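Long-range contact in ectonucleotide pyrophosphatase/phosphodiesterase family member 5 (PDB 5VEO), which probably cleaves phosphodiester bonds of nucleotide substrates outside the cell with the help of bound zinc, as an ectoenzyme of the alkaline phosphatase superfamily: residues Q49-F54 with A353-D358. The protein carries 1 engineered substitution. Sequence-based numbering, arbitrary orientation.
With NAG (2-acetamido-2-deoxy-beta-D-glucopyranose), chain G; EDO (1,2-ethanediol), chain K.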
ATOM      1  N   GLN A  49      10.163  -6.816  10.156  1.00  9.67           N
ATOM      2  CA  GLN A  49       9.535  -7.540   9.045  1.00  8.68           C
ATOM      3  C   GLN A  49       8.019  -7.431   9.144  1.00  7.59           C
ATOM      4  O   GLN A  49       7.379  -8.139   9.925  1.00 10.21           O
ATOM      5  CB  GLN A  49       9.971  -9.001   9.011  1.00 11.22           C
ATOM      6  CG  GLN A  49      11.382  -9.160   8.492  1.00 11.39           C
ATOM      7  CD  GLN A  49      11.532  -8.760   7.014  1.00 13.35           C
ATOM      8  OE1 GLN A  49      10.979  -9.393   6.123  1.00 15.11           O
ATOM      9  NE2 GLN A  49      12.254  -7.693   6.767  1.00 18.41           N
ATOM     10  N   VAL A  50       7.478  -6.569   8.294  1.00  8.65           N
ATOM     11  CA  VAL A  50       6.045  -6.344   8.151  1.00  7.42           C
ATOM     12  C   VAL A  50       5.572  -7.139   6.960  1.00  8.30           C
ATOM     13  O   VAL A  50       5.965  -6.854   5.818  1.00  8.64           O
ATOM     14  CB  VAL A  50       5.733  -4.864   7.930  1.00  9.12           C
ATOM     15  CG1 VAL A  50       4.210  -4.655   7.703  1.00 10.99           C
ATOM     16  CG2 VAL A  50       6.288  -4.028   9.065  1.00 12.34           C
ATOM     17  N   THR A  51       4.751  -8.139   7.210  1.00  7.77           N
ATOM     18  CA  THR A  51       4.123  -8.854   6.112  1.00  7.79           C
ATOM     19  C   THR A  51       2.905  -8.063   5.670  1.00  7.42           C
ATOM     20  O   THR A  51       1.913  -7.959   6.412  1.00  8.76           O
ATOM     21  CB  THR A  51       3.729 -10.266   6.520  1.00 10.44           C
ATOM     22  OG1 THR A  51       4.899 -10.988   6.874  1.00 14.00           O
ATOM     23  CG2 THR A  51       3.058 -10.960   5.372  1.00 12.44           C
ATOM     24  N   ASN A  52       2.994  -7.494   4.476  1.00  8.31           N
ATOM     25  CA  ASN A  52       1.910  -6.724   3.881  1.00  7.06           C
ATOM     26  C   ASN A  52       0.998  -7.694   3.129  1.00  8.05           C
ATOM     27  O   ASN A  52       1.001  -8.897   3.415  1.00 10.30           O
ATOM     28  CB  ASN A  52       2.498  -5.579   3.037  1.00  7.84           C
ATOM     29  CG  ASN A  52       3.480  -6.053   1.948  1.00  7.62           C
ATOM     30  OD1 ASN A  52       4.008  -7.179   1.983  1.00  9.30           O
ATOM     31  ND2 ASN A  52       3.759  -5.161   0.986  1.00  7.03           N
ATOM     32  N   VAL A  53       0.145  -7.196   2.233  1.00  7.64           N
ATOM     33  CA  VAL A  53      -0.836  -8.066   1.597  1.00  7.33           C
ATOM     34  C   VAL A  53      -0.589  -8.185   0.099  1.00  6.63           C
ATOM     35  O   VAL A  53      -0.072  -7.279  -0.579  1.00  7.52           O
ATOM     36  CB  VAL A  53      -2.305  -7.649   1.851  1.00 10.49           C
ATOM     37  CG1 VAL A  53      -2.616  -7.651   3.333  1.00 13.08           C
ATOM     38  CG2 VAL A  53      -2.660  -6.348   1.213  1.00 12.63           C
ATOM     39  N   PHE A  54      -1.026  -9.326  -0.422  1.00  8.46           N
ATOM     40  CA  PHE A  54      -1.006  -9.615  -1.847  1.00  8.28           C
ATOM     41  C   PHE A  54      -2.238  -9.032  -2.514  1.00  6.67           C
ATOM     42  O   PHE A  54      -3.340  -9.149  -1.951  1.00  9.01           O
ATOM     43  CB  PHE A  54      -0.967 -11.127  -2.033  1.00  8.06           C
ATOM     44  CG  PHE A  54      -0.716 -11.589  -3.432  1.00  9.34           C
ATOM     45  CD1 PHE A  54       0.568 -11.611  -3.964  1.00  9.73           C
ATOM     46  CD2 PHE A  54      -1.757 -12.071  -4.206  1.00 10.94           C
ATOM     47  CE1 PHE A  54       0.797 -12.086  -5.248  1.00 11.95           C
ATOM     48  CE2 PHE A  54      -1.524 -12.554  -5.484  1.00 12.27           C
ATOM     49  CZ  PHE A  54      -0.254 -12.552  -6.004  1.00 12.52           C
ATOM     50  N   ALA A 353       8.525  -8.792  14.015  1.00 11.90           N
ATOM     51  CA  ALA A 353       7.560  -8.976  12.933  1.00 12.83           C
ATOM     52  C   ALA A 353       6.152  -8.515  13.288  1.00 11.74           C
ATOM     53  O   ALA A 353       5.744  -8.523  14.451  1.00 15.03           O
ATOM     54  CB  ALA A 353       7.481 -10.450  12.515  1.00 16.67           C
ATOM     55  N   MET A 354       5.402  -8.166  12.244  1.00 10.15           N
ATOM     56  CA  MET A 354       3.986  -7.872  12.383  1.00 12.03           C
ATOM     57  C   MET A 354       3.330  -8.114  11.032  1.00 12.16           C
ATOM     58  O   MET A 354       4.005  -8.206  10.005  1.00 12.50           O
ATOM     59  CB  MET A 354       3.769  -6.440  12.867  1.00 16.37           C
ATOM     60  CG  MET A 354       3.874  -5.391  11.794  1.00 20.09           C
ATOM     61  SD  MET A 354       3.616  -3.669  12.378  1.00 23.52           S
ATOM     62  CE  MET A 354       1.871  -3.533  12.661  1.00 27.16           C
ATOM     63  N   ASN A 355       2.009  -8.240  11.043  1.00  9.46           N
ATOM     64  CA  ASN A 355       1.219  -8.229   9.822  1.00 10.63           C
ATOM     65  C   ASN A 355       0.626  -6.840   9.621  1.00 12.01           C
ATOM     66  O   ASN A 355       0.157  -6.218  10.579  1.00 12.59           O
ATOM     67  CB  ASN A 355       0.096  -9.258   9.910  1.00 16.73           C
ATOM     68  CG  ASN A 355       0.615 -10.685   9.986  1.00 17.16           C
ATOM     69  OD1 ASN A 355       1.519 -11.063   9.245  1.00 21.84           O
ATOM     70  ND2 ASN A 355       0.038 -11.473  10.878  1.00 19.33           N
ATOM     71  N   SER A 356       0.619  -6.360   8.379  1.00  9.98           N
ATOM     72  CA  SER A 356       0.081  -5.025   8.161  1.00  9.58           C
ATOM     73  C   SER A 356      -1.418  -4.967   8.419  1.00  9.59           C
ATOM     74  O   SER A 356      -1.941  -3.876   8.649  1.00 12.28           O
ATOM     75  CB  SER A 356       0.385  -4.539   6.749  1.00 12.28           C
ATOM     76  OG  SER A 356      -0.380  -5.239   5.809  1.00 11.38           O
ATOM     77  N   THR A 357      -2.108  -6.112   8.381  1.00  9.79           N
ATOM     78  CA  THR A 357      -3.505  -6.192   8.792  1.00 12.32           C
ATOM     79  C   THR A 357      -3.703  -5.855  10.263  1.00 14.65           C
ATOM     80  O   THR A 357      -4.844  -5.610  10.672  1.00 19.32           O
ATOM     81  CB  THR A 357      -4.045  -7.606   8.552  1.00 14.80           C
ATOM     82  OG1 THR A 357      -3.100  -8.542   9.073  1.00 17.78           O
ATOM     83  CG2 THR A 357      -4.288  -7.868   7.086  1.00 13.96           C
ATOM     84  N   ASP A 358      -2.642  -5.870  11.069  1.00 13.81           N
ATOM     85  CA  ASP A 358      -2.752  -5.536  12.484  1.00 14.99           C
ATOM     86  C   ASP A 358      -2.843  -4.030  12.740  1.00 18.22           C
ATOM     87  O   ASP A 358      -3.269  -3.625  13.834  1.00 18.22           O
ATOM     88  CB  ASP A 358      -1.555  -6.088  13.262  1.00 17.42           C
ATOM     89  CG  ASP A 358      -1.429  -7.595  13.187  1.00 23.65           C
ATOM     90  OD1 ASP A 358      -2.461  -8.294  13.117  1.00 23.46           O
ATOM     91  OD2 ASP A 358      -0.263  -8.082  13.221  1.00 30.63           O
TER
HETATM   92  C1  NAG G 509       0.312 -12.880  11.098  1.00 34.44           C
HETATM   93  C2  NAG G 509       0.886 -13.283  12.482  1.00 39.78           C
HETATM   94  C3  NAG G 509       0.922 -14.802  12.644  1.00 43.38           C
HETATM   95  C4  NAG G 509      -0.428 -15.416  12.312  1.00 41.40           C
HETATM   96  C5  NAG G 509      -0.853 -14.990  10.918  1.00 41.87           C
HETATM   97  C6  NAG G 509      -2.190 -15.560  10.521  1.00 46.83           C
HETATM   98  C7  NAG G 509       2.430 -11.664  13.475  1.00 44.18           C
HETATM   99  C8  NAG G 509       3.856 -11.228  13.586  1.00 37.43           C
HETATM  100  N2  NAG G 509       2.210 -12.728  12.698  1.00 42.36           N
HETATM  101  O3  NAG G 509       1.264 -15.116  13.990  1.00 47.48           O
HETATM  102  O4  NAG G 509      -0.354 -16.836  12.357  1.00 46.23           O
HETATM  103  O5  NAG G 509      -0.969 -13.562  10.877  1.00 38.88           O
HETATM  104  O6  NAG G 509      -3.253 -14.865  11.161  1.00 50.68           O
HETATM  105  O7  NAG G 509       1.501 -11.042  14.026  1.00 46.50           O
HETATM  106  C1  EDO K 518      -0.669 -10.008   5.933  1.00 26.29           C
HETATM  107  O1  EDO K 518      -0.929  -8.747   6.606  1.00 28.09           O
HETATM  108  C2  EDO K 518      -0.941 -11.256   6.795  1.00 31.39           C
HETATM  109  O2  EDO K 518      -0.644 -12.473   6.051  1.00 30.05           O
HETATM  110  O   HOH W   1       3.269 -13.300   8.440  1.00 42.50           O
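Strand 349-355, at one margin of the large mixed sheet, pairs in parallel with the end of strand 45-51. M354 is gripped twice: its N donates to Q49 O (3.0 Å) and its O accepts from T51 N, nearly along the C=O axis. The ladder closes where S356 N meets T51 O at 2.8 Å, almost straight at 169° but from above the carbonyl plane.

The tight face carries V50 and M354, side by side, both touching F338 of strand 338-341, the other neighbour of 45-51. The branched V50 turns CG2 to M354 CG (3.9 Å) and CG1 to S356 CB, while the flexible M354, bent at chi3, continues to V381. S356 suits the strand's end because it is small: with OG between its backbone N and carbonyl carbon (chi1 71°), that atom lies 3.3 Å from N52 CA.

The other face is looser and wetter. T51 and N355 run alongside each other, a water linking T51 OG1 to N355 OD1, and N355 ND2 carries the N-linked sugar. A 1,2-ethanediol, probably from crystallisation, donates through O1 to T51 O as its second donor.

Beyond the strand, buried T357 brings CG2 to V53 CG1 (4.1 Å) and touches T64 of helix 58-67; a glycine here would probably loosen this packing and would remove the hydroxyl beside the diol. N52 points away from the ladder; its ND2 donates to O of D224, a zinc ligand, a second-shell contact. Main-chain bonds and an apolar face thus fix the edge, while polar side chains opposite accommodate water and glycan.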